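Local structure of esterase (Alcaligenes sp., 1QLW) at residues 125-128 with 129-132; 312-315 with 316-319. The protein is a bacterial carboxylic esterase of the alpha/beta hydrolase fold that probably cleaves carboxylic ester bonds. One frame throughout, in Å; residues are numbered along the deposited sequence.

Contact 1 of 2, residues 125-128 with 129-132; sequences APAS and SLPD
P126 O is gripped twice by one residue, S129. Its hydroxyl OG donates to P126 O at 2.7 Å, arriving in the carbonyl plane, while the amide S129 N reaches the same P126 O at 2.9 Å from well above that plane. Two donors from different directions fix the peptide oxygen as the chain begins to turn. The hydroxyl can fold back because OG lies between its own backbone N and carbonyl carbon (chi1 70°); this also sets it beside the methyl of A125, with A125 CB to S129 OG at 3.6 Å, and near the ring carbon CD of P126. The principle at work is the 3-10 turn, in which each carbonyl is paired with the amide three residues on. The next pair repeats it: L130 N donates to A127 O at 3.0 Å. There L130 CG, held beside its own backbone N, lies 3.3 Å from A127 O, whereas the apolar ends meet only loosely, A127 CB to L130 CD1 at 4.4 Å. A water bridges two carbonyls, donating to S128 O at 3.3 Å and to L130 O at 3.1 Å. The turn belongs to the subunit interface: V120 of the second subunit packs on A127 and L130, and L130 O, besides the water, takes a hydrogen bond from NZ of K121 of the second subunit.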
ATOM      1  N   ALA A 125     -24.604 -18.494  -0.241  1.00 15.25           N
ATOM      2  CA  ALA A 125     -24.281 -18.477   1.174  1.00 14.93           C
ATOM      3  C   ALA A 125     -25.086 -17.350   1.815  1.00 15.08           C
ATOM      4  O   ALA A 125     -25.447 -16.363   1.161  1.00 15.50           O
ATOM      5  CB  ALA A 125     -22.796 -18.236   1.385  1.00 15.75           C
ATOM      6  N   PRO A 126     -25.360 -17.452   3.111  1.00 16.88           N
ATOM      7  CA  PRO A 126     -26.154 -16.491   3.819  1.00 17.19           C
ATOM      8  C   PRO A 126     -25.409 -15.243   4.226  1.00 15.49           C
ATOM      9  O   PRO A 126     -24.196 -15.265   4.422  1.00 15.85           O
ATOM     10  CB  PRO A 126     -26.604 -17.294   5.055  1.00 20.61           C
ATOM     11  CG  PRO A 126     -25.434 -18.166   5.350  1.00 20.42           C
ATOM     12  CD  PRO A 126     -24.994 -18.614   3.975  1.00 18.52           C
ATOM     13  N   ALA A 127     -26.146 -14.174   4.483  1.00 15.82           N
ATOM     14  CA  ALA A 127     -25.540 -12.917   4.930  1.00 15.68           C
ATOM     15  C   ALA A 127     -24.726 -13.062   6.197  1.00 15.25           C
ATOM     16  O   ALA A 127     -23.729 -12.349   6.374  1.00 15.23           O
ATOM     17  CB  ALA A 127     -26.622 -11.857   5.118  1.00 18.54           C
ATOM     18  N   SER A 128     -25.085 -13.988   7.090  1.00 14.64           N
ATOM     19  CA  SER A 128     -24.336 -14.198   8.317  1.00 15.45           C
ATOM     20  C   SER A 128     -22.919 -14.694   8.070  1.00 14.54           C
ATOM     21  O   SER A 128     -22.075 -14.606   8.954  1.00 16.70           O
ATOM     22  CB  SER A 128     -25.100 -15.141   9.250  1.00 15.81           C
ATOM     23  OG  SER A 128     -25.489 -16.316   8.560  1.00 16.75           O
ATOM     24  N   SER A 129     -22.646 -15.218   6.872  1.00 14.99           N
ATOM     25  CA  SER A 129     -21.309 -15.685   6.553  1.00 15.49           C
ATOM     26  C   SER A 129     -20.419 -14.598   5.966  1.00 14.97           C
ATOM     27  O   SER A 129     -19.263 -14.857   5.626  1.00 16.88           O
ATOM     28  CB  SER A 129     -21.350 -16.880   5.606  1.00 18.58           C
ATOM     29  OG  SER A 129     -21.779 -16.480   4.347  1.00 21.14           O
ATOM     30  N   LEU A 130     -20.925 -13.373   5.823  1.00 13.74           N
ATOM     31  CA  LEU A 130     -20.053 -12.283   5.369  1.00 13.42           C
ATOM     32  C   LEU A 130     -18.948 -12.072   6.386  1.00 14.56           C
ATOM     33  O   LEU A 130     -19.134 -12.270   7.595  1.00 15.84           O
ATOM     34  CB  LEU A 130     -20.871 -11.008   5.224  1.00 13.67           C
ATOM     35  CG  LEU A 130     -21.817 -11.007   4.020  1.00 13.41           C
ATOM     36  CD1 LEU A 130     -22.816  -9.870   4.121  1.00 14.61           C
ATOM     37  CD2 LEU A 130     -21.059 -10.947   2.705  1.00 14.23           C
ATOM     38  N   PRO A 131     -17.779 -11.615   5.951  1.00 15.13           N
ATOM     39  CA  PRO A 131     -16.691 -11.366   6.889  1.00 15.55           C
ATOM     40  C   PRO A 131     -17.028 -10.303   7.908  1.00 14.84           C
ATOM     41  O   PRO A 131     -17.788  -9.385   7.630  1.00 16.03           O
ATOM     42  CB  PRO A 131     -15.538 -10.920   6.009  1.00 16.81           C
ATOM     43  CG  PRO A 131     -16.201 -10.395   4.797  1.00 18.01           C
ATOM     44  CD  PRO A 131     -17.429 -11.260   4.550  1.00 16.23           C
ATOM     45  N   ASP A 132     -16.413 -10.403   9.078  1.00 16.42           N
ATOM     46  CA  ASP A 132     -16.490  -9.404  10.127  1.00 16.40           C
ATOM     47  C   ASP A 132     -15.530  -8.266   9.781  1.00 14.89           C
ATOM     48  O   ASP A 132     -14.309  -8.435   9.842  1.00 17.94           O
ATOM     49  CB  ASP A 132     -16.085 -10.058  11.449  1.00 20.66           C
ATOM     50  CG  ASP A 132     -16.106  -9.076  12.595  1.00 24.61           C
ATOM     51  OD1 ASP A 132     -16.872  -8.102  12.559  1.00 27.08           O
ATOM     52  OD2 ASP A 132     -15.356  -9.340  13.558  1.00 29.21           O
TER
HETATM   53  O   HOH W   1     -19.408 -13.406  10.476  1.00 31.28           O

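Contact 2 of 2, residues 312-315 with 316-319; sequences LILD and WIGR
I313 and I317, one helical turn apart, bring branched side chains together on the buried face of helix 306-319, the last helix of this alpha/beta hydrolase fold. The methyl CG2 of I313 meets CD1 of I317 at 3.9 Å, the two chains slanting across each other, and CD2 of L314 approaches the same I317 CD1 from three residues back at 4.2 Å. Beneath these contacts the backbone follows the regular alpha-helical pattern: I317 N donates to I313 O at 2.8 Å and G318 N to L314 O at 2.9 Å. I317 CG1 also comes within 3.3 Å of I313 O. This face rests on the central sheet and on helix 88-94: V227 of strand 223-229 touches I313 and W316, and F92 touches L314.

The solvent side works differently. There D315 and R319, both exposed, form a salt bridge within the helix. With CG anti to the backbone N (chi1 172°), the D315 carboxylate is carried toward R319, whose chain, bent at chi3 (-85°), swings its guanidinium back to meet it. Both bonds are markedly bent and end on one oxygen: R319 NH2 lies 2.6 Å from D315 OD2, nearly on the line of its C-O bond, while R319 NE, 2.8 Å from D315 OD2, comes from 49° above the carboxylate plane, on the same face.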
ATOM      1  N   LEU A 312      13.996   9.342  21.674  1.00 16.47           N
ATOM      2  CA  LEU A 312      13.946   8.551  22.906  1.00 16.23           C
ATOM      3  C   LEU A 312      13.974   7.071  22.576  1.00 15.88           C
ATOM      4  O   LEU A 312      14.643   6.285  23.249  1.00 16.71           O
ATOM      5  CB  LEU A 312      12.717   8.925  23.716  1.00 17.77           C
ATOM      6  CG  LEU A 312      12.775  10.292  24.401  1.00 19.48           C
ATOM      7  CD1 LEU A 312      11.391  10.728  24.838  1.00 20.94           C
ATOM      8  CD2 LEU A 312      13.714  10.252  25.600  1.00 22.49           C
ATOM      9  N   ILE A 313      13.188   6.658  21.586  1.00 15.41           N
ATOM     10  CA  ILE A 313      13.121   5.255  21.199  1.00 15.88           C
ATOM     11  C   ILE A 313      14.441   4.791  20.603  1.00 15.77           C
ATOM     12  O   ILE A 313      14.946   3.720  20.949  1.00 15.99           O
ATOM     13  CB  ILE A 313      11.945   5.047  20.222  1.00 15.22           C
ATOM     14  CG1 ILE A 313      10.620   5.252  20.975  1.00 16.30           C
ATOM     15  CG2 ILE A 313      12.014   3.679  19.576  1.00 16.69           C
ATOM     16  CD1 ILE A 313       9.412   5.286  20.051  1.00 17.76           C
ATOM     17  N   LEU A 314      15.018   5.584  19.706  1.00 16.63           N
ATOM     18  CA  LEU A 314      16.280   5.199  19.077  1.00 17.81           C
ATOM     19  C   LEU A 314      17.426   5.131  20.077  1.00 18.48           C
ATOM     20  O   LEU A 314      18.288   4.257  19.990  1.00 19.26           O
ATOM     21  CB  LEU A 314      16.620   6.130  17.917  1.00 19.32           C
ATOM     22  CG  LEU A 314      15.654   6.098  16.735  1.00 19.96           C
ATOM     23  CD1 LEU A 314      16.043   7.154  15.717  1.00 22.96           C
ATOM     24  CD2 LEU A 314      15.615   4.716  16.093  1.00 21.90           C
ATOM     25  N   ASP A 315      17.416   6.039  21.054  1.00 19.13           N
ATOM     26  CA  ASP A 315      18.423   5.992  22.123  1.00 20.54           C
ATOM     27  C   ASP A 315      18.313   4.666  22.869  1.00 18.50           C
ATOM     28  O   ASP A 315      19.311   3.996  23.153  1.00 19.59           O
ATOM     29  CB  ASP A 315      18.259   7.154  23.094  1.00 25.74           C
ATOM     30  CG  ASP A 315      19.135   7.053  24.326  1.00 33.20           C
ATOM     31  OD1 ASP A 315      20.346   7.338  24.233  1.00 37.35           O
ATOM     32  OD2 ASP A 315      18.622   6.674  25.401  1.00 36.81           O
ATOM     33  N   TRP A 316      17.089   4.244  23.180  1.00 16.89           N
ATOM     34  CA  TRP A 316      16.865   2.971  23.849  1.00 16.75           C
ATOM     35  C   TRP A 316      17.314   1.816  22.968  1.00 16.20           C
ATOM     36  O   TRP A 316      17.997   0.901  23.446  1.00 18.06           O
ATOM     37  CB  TRP A 316      15.400   2.835  24.267  1.00 16.42           C
ATOM     38  CG  TRP A 316      15.122   1.531  24.967  1.00 16.52           C
ATOM     39  CD1 TRP A 316      15.158   1.298  26.302  1.00 17.55           C
ATOM     40  CD2 TRP A 316      14.782   0.284  24.358  1.00 16.17           C
ATOM     41  NE1 TRP A 316      14.863  -0.013  26.568  1.00 18.20           N
ATOM     42  CE2 TRP A 316      14.641  -0.669  25.393  1.00 16.98           C
ATOM     43  CE3 TRP A 316      14.574  -0.118  23.027  1.00 16.01           C
ATOM     44  CZ2 TRP A 316      14.312  -1.992  25.131  1.00 17.35           C
ATOM     45  CZ3 TRP A 316      14.255  -1.436  22.798  1.00 16.93           C
ATOM     46  CH2 TRP A 316      14.118  -2.358  23.839  1.00 17.37           C
ATOM     47  N   ILE A 317      16.970   1.856  21.678  1.00 16.21           N
ATOM     48  CA  ILE A 317      17.379   0.768  20.788  1.00 17.13           C
ATOM     49  C   ILE A 317      18.895   0.658  20.748  1.00 19.22           C
ATOM     50  O   ILE A 317      19.446  -0.434  20.866  1.00 21.09           O
ATOM     51  CB  ILE A 317      16.827   0.961  19.370  1.00 17.77           C
ATOM     52  CG1 ILE A 317      15.303   0.788  19.380  1.00 17.67           C
ATOM     53  CG2 ILE A 317      17.487  -0.025  18.415  1.00 19.98           C
ATOM     54  CD1 ILE A 317      14.620   1.123  18.069  1.00 18.28           C
ATOM     55  N   GLY A 318      19.590   1.794  20.678  1.00 19.43           N
ATOM     56  CA  GLY A 318      21.051   1.785  20.650  1.00 22.52           C
ATOM     57  C   GLY A 318      21.653   1.187  21.906  1.00 23.57           C
ATOM     58  O   GLY A 318      22.679   0.504  21.845  1.00 27.55           O
ATOM     59  N   ARG A 319      21.049   1.407  23.065  1.00 23.41           N
ATOM     60  CA  ARG A 319      21.541   0.868  24.324  1.00 26.03           C
ATOM     61  C   ARG A 319      21.211  -0.605  24.496  1.00 26.83           C
ATOM     62  O   ARG A 319      21.835  -1.279  25.319  1.00 30.49           O
ATOM     63  CB  ARG A 319      20.985   1.666  25.508  1.00 28.39           C
ATOM     64  CG  ARG A 319      21.538   3.073  25.632  1.00 32.63           C
ATOM     65  CD  ARG A 319      20.984   3.763  26.875  1.00 37.97           C
ATOM     66  NE  ARG A 319      19.691   4.372  26.590  1.00 40.68           N
ATOM     67  CZ  ARG A 319      18.559   4.198  27.247  1.00 41.32           C
ATOM     68  NH1 ARG A 319      18.517   3.389  28.295  1.00 44.01           N
ATOM     69  NH2 ARG A 319      17.460   4.820  26.851  1.00 41.05           N
TER

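In the fold
Each contact lies within its own continuous run of chain, but the two differ in chemistry with their place in the fold. Contact 1 is a surface turn in the loop between helices 115-121 and 138-144, and the second subunit covers part of it; contact 2 sits on helix 306-319, half sunk against the sheet, and meets no other chain of the assembly. The centres of contact 1 and contact 2 are about 46 Å apart, on opposite sides of the chain's centre, and the contacts share no element. In the turn, backbone carbonyls are held by amides three residues on, a hydroxyl and water; in the helix, four-residue spacing combines apolar packing inside with paired charges outside.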